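Local structure of cystathionine beta-lyases/cystathionine gamma-synthases (Corynebacterium glutamicum, 5X5H) at residues 142-147 with 172-177; 72-77 with 218-223; 322-327 with 380-385. The protein probably catalyses the pyridoxal-phosphate-dependent condensation of O-succinyl-L-homoserine with L-cysteine to L,L-cystathionine and succinate, a step in methionine biosynthesis. One frame throughout, in Å; residues are numbered along the deposited sequence.

Interaction 1 of 3, residues 142-147 with 172-177; sequences DNTKLI and TNAKLV
L146 pairs with K175 and I147 with L176 as parallel strands whose short axes come within 4.8 Å of each other and are inclined to each other by 24°. Three nearly straight backbone hydrogen bonds set the register. K175 N donates to K145 O over 2.9 Å, lying well above that carbonyl plane (53° out of it). K175 O then accepts from I147 N at 2.8 Å, and I147 O from V177 N at 3.0 Å. This is the usual parallel pattern, in which one residue of each strand bonds through both its N and its O.

On one face of the sheet, L146 CD1 rests against V177 CG2 at 3.5 Å, with the two side chains crossing obliquely; helix 82-93 packs over both, through F90 for L146 and L89 and I93 for V177. The other face carries I147 and L176, where I147 CG2 and L176 CD1 approach to 4.2 Å. L176 CG lies anti to the backbone N (chi1 172°), and its CD1 also comes within 3.5 Å of I147 O. V165 of helix 162-167 touches both residues, so the connecting helix of the beta-alpha-beta unit covers its own two strands. Near the start of the pairing, A174 CB meets T144 CG2, while T144 OG1 is engaged with H99 of the adjoining strand.

CD of K145 packs against N173 O, and its NZ forms a salt bridge with D98. Water 1 donates to both K145 O and N173 O, the former at 2.8 Å. K145 O is therefore gripped by a backbone N-H and a water together, which implies that hydration completes the polar pairing where the strands begin, whereas farther along direct N-H...O bonds are flanked by apolar side chains.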
ATOM      1  N   ASP A 142      -9.602  30.062 -37.909  1.00 20.61           N
ATOM      2  CA  ASP A 142     -10.138  28.914 -38.609  1.00 22.74           C
ATOM      3  C   ASP A 142      -9.439  27.629 -38.196  1.00 21.18           C
ATOM      4  O   ASP A 142     -10.103  26.599 -38.170  1.00 21.50           O
ATOM      5  CB  ASP A 142      -9.884  29.153 -40.082  1.00 27.99           C
ATOM      6  CG  ASP A 142     -10.904  30.096 -40.700  1.00 33.04           C
ATOM      7  OD1 ASP A 142     -11.923  30.458 -40.082  1.00 35.43           O
ATOM      8  OD2 ASP A 142     -10.675  30.468 -41.857  1.00 44.95           O
ATOM      9  N   ASN A 143      -8.226  27.756 -37.729  1.00 17.88           N
ATOM     10  CA  ASN A 143      -7.440  26.620 -37.234  1.00 18.69           C
ATOM     11  C   ASN A 143      -7.542  26.374 -35.695  1.00 16.60           C
ATOM     12  O   ASN A 143      -6.834  25.503 -35.207  1.00 17.43           O
ATOM     13  CB  ASN A 143      -6.034  26.580 -37.703  1.00 17.97           C
ATOM     14  CG  ASN A 143      -5.149  27.684 -37.201  1.00 16.72           C
ATOM     15  OD1 ASN A 143      -5.718  28.817 -36.965  1.00 21.31           O
ATOM     16  ND2 ASN A 143      -3.833  27.476 -37.012  1.00 17.96           N
ATOM     17  N   THR A 144      -8.348  27.150 -35.012  1.00 17.36           N
ATOM     18  CA  THR A 144      -8.503  26.994 -33.516  1.00 15.86           C
ATOM     19  C   THR A 144      -9.216  25.712 -33.318  1.00 15.00           C
ATOM     20  O   THR A 144     -10.349  25.565 -33.704  1.00 18.91           O
ATOM     21  CB  THR A 144      -9.265  28.132 -32.925  1.00 16.62           C
ATOM     22  OG1 THR A 144      -8.516  29.358 -33.206  1.00 15.61           O
ATOM     23  CG2 THR A 144      -9.322  27.965 -31.342  1.00 17.02           C
ATOM     24  N   LYS A 145      -8.577  24.785 -32.551  1.00 14.29           N
ATOM     25  CA  LYS A 145      -9.219  23.513 -32.155  1.00 14.96           C
ATOM     26  C   LYS A 145      -9.540  23.406 -30.697  1.00 14.14           C
ATOM     27  O   LYS A 145     -10.339  22.581 -30.292  1.00 14.38           O
ATOM     28  CB  LYS A 145      -8.282  22.355 -32.561  1.00 15.46           C
ATOM     29  CG  LYS A 145      -7.979  22.273 -34.028  1.00 19.44           C
ATOM     30  CD  LYS A 145      -9.244  21.984 -34.819  1.00 23.96           C
ATOM     31  CE  LYS A 145      -8.862  21.434 -36.179  1.00 30.69           C
ATOM     32  NZ  LYS A 145      -8.396  22.557 -36.889  1.00 31.06           N
ATOM     33  N   LEU A 146      -9.040  24.342 -29.886  1.00 14.23           N
ATOM     34  CA  LEU A 146      -9.142  24.216 -28.419  1.00 14.13           C
ATOM     35  C   LEU A 146      -9.216  25.590 -27.804  1.00 13.83           C
ATOM     36  O   LEU A 146      -8.334  26.438 -28.067  1.00 14.78           O
ATOM     37  CB  LEU A 146      -7.897  23.465 -27.940  1.00 16.13           C
ATOM     38  CG  LEU A 146      -7.856  23.156 -26.440  1.00 17.71           C
ATOM     39  CD1 LEU A 146      -9.054  22.425 -25.899  1.00 17.49           C
ATOM     40  CD2 LEU A 146      -6.540  22.368 -26.207  1.00 19.70           C
ATOM     41  N   ILE A 147     -10.168  25.760 -26.942  1.00 12.72           N
ATOM     42  CA  ILE A 147     -10.201  26.908 -25.974  1.00 13.51           C
ATOM     43  C   ILE A 147     -10.032  26.267 -24.575  1.00 13.61           C
ATOM     44  O   ILE A 147     -10.860  25.398 -24.203  1.00 13.23           O
ATOM     45  CB  ILE A 147     -11.511  27.670 -26.067  1.00 13.39           C
ATOM     46  CG1 ILE A 147     -11.753  28.130 -27.541  1.00 16.80           C
ATOM     47  CG2 ILE A 147     -11.542  28.876 -25.097  1.00 14.61           C
ATOM     48  CD1 ILE A 147     -13.100  28.774 -27.715  1.00 19.54           C
ATOM     49  N   THR A 172     -17.922  26.317 -35.263  1.00 25.87           N
ATOM     50  CA  THR A 172     -16.472  26.265 -35.311  1.00 26.16           C
ATOM     51  C   THR A 172     -16.087  24.808 -35.100  1.00 20.10           C
ATOM     52  O   THR A 172     -16.920  24.025 -34.692  1.00 25.10           O
ATOM     53  CB  THR A 172     -15.719  27.149 -34.279  1.00 27.21           C
ATOM     54  OG1 THR A 172     -15.685  26.529 -32.978  1.00 26.81           O
ATOM     55  CG2 THR A 172     -16.308  28.589 -34.104  1.00 27.04           C
ATOM     56  N   ASN A 173     -14.838  24.540 -35.391  1.00 26.23           N
ATOM     57  CA  ASN A 173     -14.210  23.296 -35.026  1.00 26.93           C
ATOM     58  C   ASN A 173     -13.457  23.393 -33.668  1.00 24.96           C
ATOM     59  O   ASN A 173     -12.585  22.559 -33.443  1.00 26.15           O
ATOM     60  CB  ASN A 173     -13.190  22.914 -36.110  1.00 32.44           C
ATOM     61  CG  ASN A 173     -13.840  22.579 -37.438  1.00 39.54           C
ATOM     62  OD1 ASN A 173     -14.942  22.025 -37.507  1.00 39.55           O
ATOM     63  ND2 ASN A 173     -13.141  22.867 -38.481  1.00 35.89           N
ATOM     64  N   ALA A 174     -13.727  24.394 -32.848  1.00 20.67           N
ATOM     65  CA  ALA A 174     -13.051  24.530 -31.523  1.00 18.92           C
ATOM     66  C   ALA A 174     -13.834  23.729 -30.499  1.00 18.55           C
ATOM     67  O   ALA A 174     -15.030  23.722 -30.508  1.00 19.98           O
ATOM     68  CB  ALA A 174     -12.920  25.947 -31.106  1.00 20.73           C
ATOM     69  N   LYS A 175     -13.099  23.092 -29.599  1.00 16.24           N
ATOM     70  CA  LYS A 175     -13.698  22.499 -28.397  1.00 17.24           C
ATOM     71  C   LYS A 175     -13.321  23.311 -27.139  1.00 13.53           C
ATOM     72  O   LYS A 175     -12.162  23.735 -27.102  1.00 16.09           O
ATOM     73  CB  LYS A 175     -13.282  21.035 -28.247  1.00 18.64           C
ATOM     74  CG  LYS A 175     -13.883  20.125 -29.383  1.00 24.07           C
ATOM     75  CD  LYS A 175     -13.494  18.687 -29.085  1.00 28.81           C
ATOM     76  CE  LYS A 175     -13.786  17.756 -30.282  1.00 32.77           C
ATOM     77  NZ  LYS A 175     -15.146  17.948 -30.740  1.00 39.28           N
ATOM     78  N   LEU A 176     -14.221  23.451 -26.225  1.00 13.32           N
ATOM     79  CA  LEU A 176     -13.982  24.057 -24.926  1.00 12.85           C
ATOM     80  C   LEU A 176     -13.644  22.956 -23.917  1.00 14.10           C
ATOM     81  O   LEU A 176     -14.508  22.064 -23.689  1.00 14.24           O
ATOM     82  CB  LEU A 176     -15.140  24.847 -24.455  1.00 15.10           C
ATOM     83  CG  LEU A 176     -15.148  25.391 -23.049  1.00 15.13           C
ATOM     84  CD1 LEU A 176     -13.931  26.302 -22.807  1.00 14.14           C
ATOM     85  CD2 LEU A 176     -16.489  25.990 -22.674  1.00 15.46           C
ATOM     86  N   VAL A 177     -12.481  23.092 -23.309  1.00 11.49           N
ATOM     87  CA  VAL A 177     -12.087  22.229 -22.185  1.00 12.16           C
ATOM     88  C   VAL A 177     -11.942  23.135 -20.975  1.00 12.75           C
ATOM     89  O   VAL A 177     -11.298  24.165 -21.008  1.00 12.49           O
ATOM     90  CB  VAL A 177     -10.849  21.443 -22.419  1.00 13.01           C
ATOM     91  CG1 VAL A 177     -10.414  20.676 -21.130  1.00 15.21           C
ATOM     92  CG2 VAL A 177     -11.024  20.542 -23.655  1.00 15.09           C
TER
HETATM   93  O   HOH W   1     -11.409  20.496 -31.885  1.00 19.81           O

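Interaction 2 of 3, residues 72-77 with 218-223; sequences GAKYGR and VTNDQE
Y75 and T219 form a hydrogen-bonded antiparallel pair joining strand 75-79, outermost within this chain, to strand 215-219 of the seven-stranded sheet characteristic of fold-type I pyridoxal-phosphate enzymes. Two backbone bonds define this pair: Y75 N donates to T219 O at 3.1 Å, with a bent N-H...O angle of 138°, and T219 N donates to Y75 O at 3.0 Å. The next pair, G76 with V218, is non-hydrogen-bonded, and there the CA atoms draw in to 4.3 Å.

Apolar packing lies at the entrance to the strand. A73 CB sits 3.8 Å from V218 CB, close to the magnesium site formed by E71 and L191: V218 also touches E71, and A73 touches L191. Before it, G72 ends helix 58-70 in a Schellman motif.

Capping and turn bonds carry segment 218-223 from strand to helix. T219 OG1 accepts from D221 N at 3.0 Å in an ST turn, and D221, at the N-cap of helix 222-235, accepts weakly from E223 N.

The aromatic contact spans this turn. The Y75 ring has T219 O and N220 O at its edge, while K74 CB lies above one face, offset toward the rim. Y75 CE2 lies 3.5 Å from Q222 CA, and the ring and the Q222 amide are inclined by 53°; at the ring's end, Q222 NE2 makes a weak hydrogen bond to Y75 OH at 3.2 Å.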
ATOM      1  N   GLY A  72     -21.593  14.525 -14.121  1.00 13.27           N
ATOM      2  CA  GLY A  72     -22.666  14.364 -15.076  1.00 15.85           C
ATOM      3  C   GLY A  72     -22.228  13.843 -16.402  1.00 16.75           C
ATOM      4  O   GLY A  72     -22.757  14.180 -17.508  1.00 18.60           O
ATOM      5  N   ALA A  73     -21.146  13.049 -16.438  1.00 14.57           N
ATOM      6  CA  ALA A  73     -20.484  12.525 -17.588  1.00 14.54           C
ATOM      7  C   ALA A  73     -20.727  11.022 -17.780  1.00 14.41           C
ATOM      8  O   ALA A  73     -20.676  10.301 -16.741  1.00 15.97           O
ATOM      9  CB  ALA A  73     -18.965  12.799 -17.522  1.00 14.32           C
ATOM     10  N   LYS A  74     -20.877  10.551 -18.984  1.00 17.22           N
ATOM     11  CA  LYS A  74     -20.922   9.100 -19.221  1.00 16.42           C
ATOM     12  C   LYS A  74     -19.537   8.477 -19.143  1.00 15.52           C
ATOM     13  O   LYS A  74     -19.381   7.323 -18.721  1.00 18.51           O
ATOM     14  CB  LYS A  74     -21.466   8.818 -20.630  1.00 20.18           C
ATOM     15  CG  LYS A  74     -22.921   9.237 -20.812  1.00 27.16           C
ATOM     16  CD  LYS A  74     -23.363   9.123 -22.288  1.00 33.49           C
ATOM     17  CE  LYS A  74     -24.548  10.037 -22.556  1.00 42.30           C
ATOM     18  NZ  LYS A  74     -25.260   9.550 -23.763  1.00 46.23           N
ATOM     19  N   TYR A  75     -18.496   9.260 -19.410  1.00 13.78           N
ATOM     20  CA  TYR A  75     -17.124   8.664 -19.615  1.00 13.68           C
ATOM     21  C   TYR A  75     -16.091   9.409 -18.796  1.00 13.83           C
ATOM     22  O   TYR A  75     -16.098  10.660 -18.680  1.00 14.06           O
ATOM     23  CB  TYR A  75     -16.770   8.768 -21.056  1.00 13.53           C
ATOM     24  CG  TYR A  75     -17.793   8.229 -22.038  1.00 15.44           C
ATOM     25  CD1 TYR A  75     -18.011   6.853 -22.084  1.00 17.33           C
ATOM     26  CD2 TYR A  75     -18.531   9.032 -22.820  1.00 16.88           C
ATOM     27  CE1 TYR A  75     -18.954   6.296 -22.932  1.00 18.74           C
ATOM     28  CE2 TYR A  75     -19.489   8.468 -23.694  1.00 20.35           C
ATOM     29  CZ  TYR A  75     -19.714   7.175 -23.662  1.00 19.29           C
ATOM     30  OH  TYR A  75     -20.704   6.618 -24.493  1.00 22.26           O
ATOM     31  N   GLY A  76     -15.108   8.664 -18.331  1.00 13.00           N
ATOM     32  CA  GLY A  76     -13.997   9.136 -17.588  1.00 12.96           C
ATOM     33  C   GLY A  76     -12.772   8.298 -17.787  1.00 11.96           C
ATOM     34  O   GLY A  76     -12.851   7.081 -17.866  1.00 11.99           O
ATOM     35  N   ARG A  77     -11.569   8.907 -17.832  1.00 11.44           N
ATOM     36  CA  ARG A  77     -10.333   8.168 -17.909  1.00 11.07           C
ATOM     37  C   ARG A  77      -9.274   8.820 -17.055  1.00 12.65           C
ATOM     38  O   ARG A  77      -9.171  10.078 -17.061  1.00 12.10           O
ATOM     39  CB  ARG A  77      -9.801   8.008 -19.313  1.00 12.30           C
ATOM     40  CG  ARG A  77     -10.782   7.328 -20.337  1.00 13.16           C
ATOM     41  CD  ARG A  77     -10.885   5.835 -20.093  1.00 15.34           C
ATOM     42  NE  ARG A  77     -11.936   5.281 -20.957  1.00 13.84           N
ATOM     43  CZ  ARG A  77     -12.364   4.033 -20.952  1.00 16.32           C
ATOM     44  NH1 ARG A  77     -11.789   3.159 -20.187  1.00 16.29           N
ATOM     45  NH2 ARG A  77     -13.363   3.683 -21.740  1.00 17.86           N
ATOM     46  N   VAL A 218     -13.042  13.838 -18.091  1.00 10.90           N
ATOM     47  CA  VAL A 218     -14.371  13.365 -18.264  1.00 10.94           C
ATOM     48  C   VAL A 218     -15.053  14.017 -19.502  1.00 11.29           C
ATOM     49  O   VAL A 218     -14.686  15.153 -19.901  1.00 11.98           O
ATOM     50  CB  VAL A 218     -15.264  13.536 -17.061  1.00 12.19           C
ATOM     51  CG1 VAL A 218     -14.714  12.808 -15.812  1.00 12.49           C
ATOM     52  CG2 VAL A 218     -15.459  14.977 -16.748  1.00 13.09           C
ATOM     53  N   THR A 219     -16.001  13.301 -20.098  1.00 12.55           N
ATOM     54  CA  THR A 219     -16.707  13.759 -21.285  1.00 13.63           C
ATOM     55  C   THR A 219     -17.983  13.010 -21.448  1.00 14.31           C
ATOM     56  O   THR A 219     -18.120  11.938 -20.932  1.00 14.70           O
ATOM     57  CB  THR A 219     -15.770  13.565 -22.450  1.00 14.32           C
ATOM     58  OG1 THR A 219     -16.345  14.119 -23.708  1.00 15.88           O
ATOM     59  CG2 THR A 219     -15.418  12.164 -22.793  1.00 14.30           C
ATOM     60  N   ASN A 220     -18.866  13.574 -22.299  1.00 14.30           N
ATOM     61  CA  ASN A 220     -20.009  12.838 -22.840  1.00 14.73           C
ATOM     62  C   ASN A 220     -19.840  12.398 -24.237  1.00 16.63           C
ATOM     63  O   ASN A 220     -20.776  11.726 -24.801  1.00 18.38           O
ATOM     64  CB  ASN A 220     -21.324  13.605 -22.656  1.00 14.77           C
ATOM     65  CG  ASN A 220     -21.757  13.717 -21.216  1.00 15.66           C
ATOM     66  OD1 ASN A 220     -22.014  14.842 -20.672  1.00 23.80           O
ATOM     67  ND2 ASN A 220     -21.931  12.608 -20.629  1.00 15.41           N
ATOM     68  N   ASP A 221     -18.698  12.679 -24.860  1.00 15.34           N
ATOM     69  CA  ASP A 221     -18.407  12.277 -26.264  1.00 16.37           C
ATOM     70  C   ASP A 221     -17.777  10.934 -26.362  1.00 17.75           C
ATOM     71  O   ASP A 221     -16.640  10.735 -25.960  1.00 16.33           O
ATOM     72  CB  ASP A 221     -17.600  13.354 -26.921  1.00 17.35           C
ATOM     73  CG  ASP A 221     -17.193  13.063 -28.378  1.00 24.77           C
ATOM     74  OD1 ASP A 221     -17.386  12.000 -28.907  1.00 27.00           O
ATOM     75  OD2 ASP A 221     -16.699  13.996 -28.997  1.00 33.71           O
ATOM     76  N   GLN A 222     -18.513   9.926 -26.830  1.00 17.96           N
ATOM     77  CA  GLN A 222     -17.973   8.589 -26.878  1.00 18.90           C
ATOM     78  C   GLN A 222     -16.713   8.488 -27.726  1.00 18.63           C
ATOM     79  O   GLN A 222     -15.854   7.683 -27.407  1.00 18.26           O
ATOM     80  CB  GLN A 222     -19.060   7.635 -27.463  1.00 22.68           C
ATOM     81  CG  GLN A 222     -18.768   6.141 -27.376  1.00 25.42           C
ATOM     82  CD  GLN A 222     -19.968   5.373 -27.947  1.00 35.71           C
ATOM     83  OE1 GLN A 222     -20.269   5.463 -29.159  1.00 45.22           O
ATOM     84  NE2 GLN A 222     -20.686   4.677 -27.076  1.00 51.39           N
ATOM     85  N   GLU A 223     -16.591   9.217 -28.807  1.00 16.41           N
ATOM     86  CA  GLU A 223     -15.364   9.259 -29.635  1.00 18.52           C
ATOM     87  C   GLU A 223     -14.175   9.755 -28.843  1.00 17.13           C
ATOM     88  O   GLU A 223     -13.099   9.224 -28.973  1.00 17.45           O
ATOM     89  CB  GLU A 223     -15.493   9.993 -30.990  1.00 23.23           C
ATOM     90  CG  GLU A 223     -16.331   9.067 -31.860  1.00 30.45           C
ATOM     91  CD  GLU A 223     -16.496   9.455 -33.281  1.00 39.85           C
ATOM     92  OE1 GLU A 223     -15.914  10.473 -33.750  1.00 50.82           O
ATOM     93  OE2 GLU A 223     -17.236   8.669 -33.889  1.00 44.96           O
TER

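Interaction 3 of 3, residues 322-327 with 380-385; sequences TSTKLI and EQALNN
The amides of Q381 and N385 each present an N-H to an atom of S323 that lies near the amide plane rather than over a face. S323 O is only 9° out of the Q381 plane and accepts from Q381 NE2 at 2.9 Å; S323 OG is 5° out of the N385 plane and accepts from N385 ND2 at 3.1 Å. Q381 CG stands between the backbone N and the carbonyl carbon (chi1 72°), and the chain bends at chi2, with NE2 ending at S323 O. Its rotation is fixed further by D378 OD1, a second acceptor for NE2, and by water 2, which donates to Q381 OE1 at 2.8 Å and to S323 O at 3.0 Å.

Beside these bonds lies a small apolar patch: A382 CB touches S323 CB at 3.9 Å and T324 CG2 at 3.8 Å. The contact thus ties the chain from S323 onward to the last turn of helix 372-384, both in the C-terminal part of the fold.

S323 OG also bonds to K319 O, four residues back. The carbonyl and the hydroxyl of this buried serine each take part in two hydrogen bonds, so the chemistry implies a junction held mainly by directional polar bonds.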
ATOM      1  N   THR A 322       6.543  33.042   5.846  1.00 18.11           N
ATOM      2  CA  THR A 322       7.360  32.405   6.845  1.00 18.76           C
ATOM      3  C   THR A 322       6.913  32.632   8.300  1.00 19.62           C
ATOM      4  O   THR A 322       7.517  32.119   9.264  1.00 22.11           O
ATOM      5  CB  THR A 322       8.857  32.816   6.746  1.00 21.06           C
ATOM      6  OG1 THR A 322       8.910  34.238   6.958  1.00 24.71           O
ATOM      7  CG2 THR A 322       9.384  32.524   5.356  1.00 22.20           C
ATOM      8  N   SER A 323       5.782  33.326   8.499  1.00 18.09           N
ATOM      9  CA  SER A 323       5.281  33.665   9.821  1.00 18.51           C
ATOM     10  C   SER A 323       4.150  32.763  10.347  1.00 18.33           C
ATOM     11  O   SER A 323       3.845  32.745  11.519  1.00 18.91           O
ATOM     12  CB  SER A 323       4.778  35.064   9.861  1.00 18.28           C
ATOM     13  OG  SER A 323       5.884  35.937   9.654  1.00 22.20           O
ATOM     14  N   THR A 324       3.458  32.105   9.413  1.00 18.47           N
ATOM     15  CA  THR A 324       2.357  31.230   9.820  1.00 18.16           C
ATOM     16  C   THR A 324       2.907  30.017  10.533  1.00 18.21           C
ATOM     17  O   THR A 324       4.014  29.477  10.150  1.00 20.11           O
ATOM     18  CB  THR A 324       1.476  30.804   8.637  1.00 18.40           C
ATOM     19  OG1 THR A 324       2.313  30.253   7.599  1.00 19.35           O
ATOM     20  CG2 THR A 324       0.714  31.968   8.131  1.00 17.58           C
ATOM     21  N   LYS A 325       2.211  29.499  11.545  1.00 16.94           N
ATOM     22  CA  LYS A 325       2.638  28.356  12.284  1.00 18.70           C
ATOM     23  C   LYS A 325       1.713  27.155  12.180  1.00 16.97           C
ATOM     24  O   LYS A 325       2.075  26.104  12.704  1.00 23.91           O
ATOM     25  CB  LYS A 325       2.740  28.735  13.739  1.00 24.92           C
ATOM     26  CG  LYS A 325       3.795  29.805  14.001  1.00 34.52           C
ATOM     27  CD  LYS A 325       3.950  30.075  15.475  1.00 42.56           C
ATOM     28  CE  LYS A 325       4.328  28.843  16.314  1.00 51.04           C
ATOM     29  NZ  LYS A 325       5.631  28.191  15.924  1.00 54.92           N
ATOM     30  N   LEU A 326       0.524  27.329  11.630  1.00 15.71           N
ATOM     31  CA  LEU A 326      -0.395  26.190  11.381  1.00 15.30           C
ATOM     32  C   LEU A 326      -0.492  25.955   9.917  1.00 16.91           C
ATOM     33  O   LEU A 326      -0.345  24.818   9.451  1.00 18.55           O
ATOM     34  CB  LEU A 326      -1.744  26.535  12.010  1.00 16.13           C
ATOM     35  CG  LEU A 326      -2.844  25.533  11.786  1.00 18.44           C
ATOM     36  CD1 LEU A 326      -2.449  24.167  12.287  1.00 19.77           C
ATOM     37  CD2 LEU A 326      -4.057  26.027  12.579  1.00 18.52           C
ATOM     38  N   ILE A 327      -0.716  27.007   9.132  1.00 14.04           N
ATOM     39  CA  ILE A 327      -0.689  26.960   7.700  1.00 14.06           C
ATOM     40  C   ILE A 327       0.726  26.732   7.242  1.00 15.78           C
ATOM     41  O   ILE A 327       1.631  27.504   7.652  1.00 17.59           O
ATOM     42  CB  ILE A 327      -1.265  28.224   7.060  1.00 14.53           C
ATOM     43  CG1 ILE A 327      -2.675  28.534   7.633  1.00 15.01           C
ATOM     44  CG2 ILE A 327      -1.404  28.169   5.555  1.00 14.14           C
ATOM     45  CD1 ILE A 327      -3.222  29.882   7.219  1.00 18.01           C
ATOM     46  N   GLU A 380      -4.017  35.988  11.903  1.00 16.95           N
ATOM     47  CA  GLU A 380      -3.890  37.257  12.716  1.00 16.89           C
ATOM     48  C   GLU A 380      -2.500  37.397  13.254  1.00 17.05           C
ATOM     49  O   GLU A 380      -1.867  38.523  13.016  1.00 17.60           O
ATOM     50  CB  GLU A 380      -4.949  37.328  13.792  1.00 19.09           C
ATOM     51  CG  GLU A 380      -4.911  38.598  14.630  1.00 21.73           C
ATOM     52  CD  GLU A 380      -6.000  38.622  15.723  1.00 29.39           C
ATOM     53  OE1 GLU A 380      -6.383  37.533  16.239  1.00 43.58           O
ATOM     54  OE2 GLU A 380      -6.373  39.717  16.143  1.00 39.55           O
ATOM     55  N   GLN A 381      -1.893  36.426  13.891  1.00 17.86           N
ATOM     56  CA  GLN A 381      -0.541  36.536  14.416  1.00 17.25           C
ATOM     57  C   GLN A 381       0.487  36.740  13.324  1.00 21.59           C
ATOM     58  O   GLN A 381       1.449  37.548  13.449  1.00 23.08           O
ATOM     59  CB  GLN A 381      -0.199  35.427  15.409  1.00 19.50           C
ATOM     60  CG  GLN A 381      -0.005  34.041  14.722  1.00 17.67           C
ATOM     61  CD  GLN A 381       1.322  33.836  14.133  1.00 21.71           C
ATOM     62  OE1 GLN A 381       2.318  34.436  14.595  1.00 24.37           O
ATOM     63  NE2 GLN A 381       1.439  32.979  13.093  1.00 20.63           N
ATOM     64  N   ALA A 382       0.271  36.135  12.156  1.00 18.41           N
ATOM     65  CA  ALA A 382       1.211  36.302  11.079  1.00 17.98           C
ATOM     66  C   ALA A 382       1.150  37.709  10.526  1.00 17.52           C
ATOM     67  O   ALA A 382       2.216  38.327  10.255  1.00 19.53           O
ATOM     68  CB  ALA A 382       0.932  35.303   9.961  1.00 18.24           C
ATOM     69  N   LEU A 383      -0.029  38.315  10.419  1.00 18.17           N
ATOM     70  CA  LEU A 383      -0.243  39.665   9.938  1.00 19.63           C
ATOM     71  C   LEU A 383       0.460  40.568  10.984  1.00 24.73           C
ATOM     72  O   LEU A 383       1.049  41.548  10.577  1.00 25.16           O
ATOM     73  CB  LEU A 383      -1.658  40.097   9.778  1.00 18.58           C
ATOM     74  CG  LEU A 383      -2.410  39.398   8.626  1.00 20.42           C
ATOM     75  CD1 LEU A 383      -3.868  39.793   8.740  1.00 20.45           C
ATOM     76  CD2 LEU A 383      -1.848  39.696   7.271  1.00 19.75           C
ATOM     77  N   ASN A 384       0.314  40.269  12.268  1.00 20.37           N
ATOM     78  CA  ASN A 384       0.933  41.140  13.311  1.00 24.57           C
ATOM     79  C   ASN A 384       2.446  41.063  13.308  1.00 26.93           C
ATOM     80  O   ASN A 384       3.078  42.081  13.721  1.00 32.31           O
ATOM     81  CB  ASN A 384       0.332  40.879  14.678  1.00 23.37           C
ATOM     82  CG  ASN A 384      -1.115  41.363  14.834  1.00 21.90           C
ATOM     83  OD1 ASN A 384      -1.629  42.158  14.057  1.00 26.57           O
ATOM     84  ND2 ASN A 384      -1.846  40.777  15.750  1.00 24.10           N
ATOM     85  N   ASN A 385       3.044  40.018  12.762  1.00 25.26           N
ATOM     86  CA  ASN A 385       4.508  39.810  12.584  1.00 25.58           C
ATOM     87  C   ASN A 385       5.092  40.639  11.456  1.00 29.98           C
ATOM     88  O   ASN A 385       6.334  40.628  11.230  1.00 32.31           O
ATOM     89  CB  ASN A 385       4.929  38.342  12.403  1.00 28.92           C
ATOM     90  CG  ASN A 385       6.354  38.032  12.921  1.00 35.20           C
ATOM     91  OD1 ASN A 385       6.808  38.606  13.904  1.00 41.93           O
ATOM     92  ND2 ASN A 385       7.043  37.103  12.264  1.00 31.69           N
TER
HETATM   93  O   HOH W   2       4.855  34.894  13.433  1.00 35.39           O

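Interactions 1 and 2 belong to the same seven-stranded sheet, their centres 18 Å apart, whereas interaction 3 has its centre 45 and 44 Å from theirs, across the chain's centre and away from the annotated sites. Interaction 1 is the buried one, parallel strands covered by helices on both faces. Interaction 2 is partly buried at an edge strand and antiparallel, adding an aromatic ring and a helix cap to its two backbone bonds. Interaction 3 involves no strand pairing: two side-chain amides from segment 380-385 bond to one serine of segment 322-327, and it buries 227 Å² against 409 and 429 Å². Bridging waters occur in interactions 1 and 3, each time shared between the two segments.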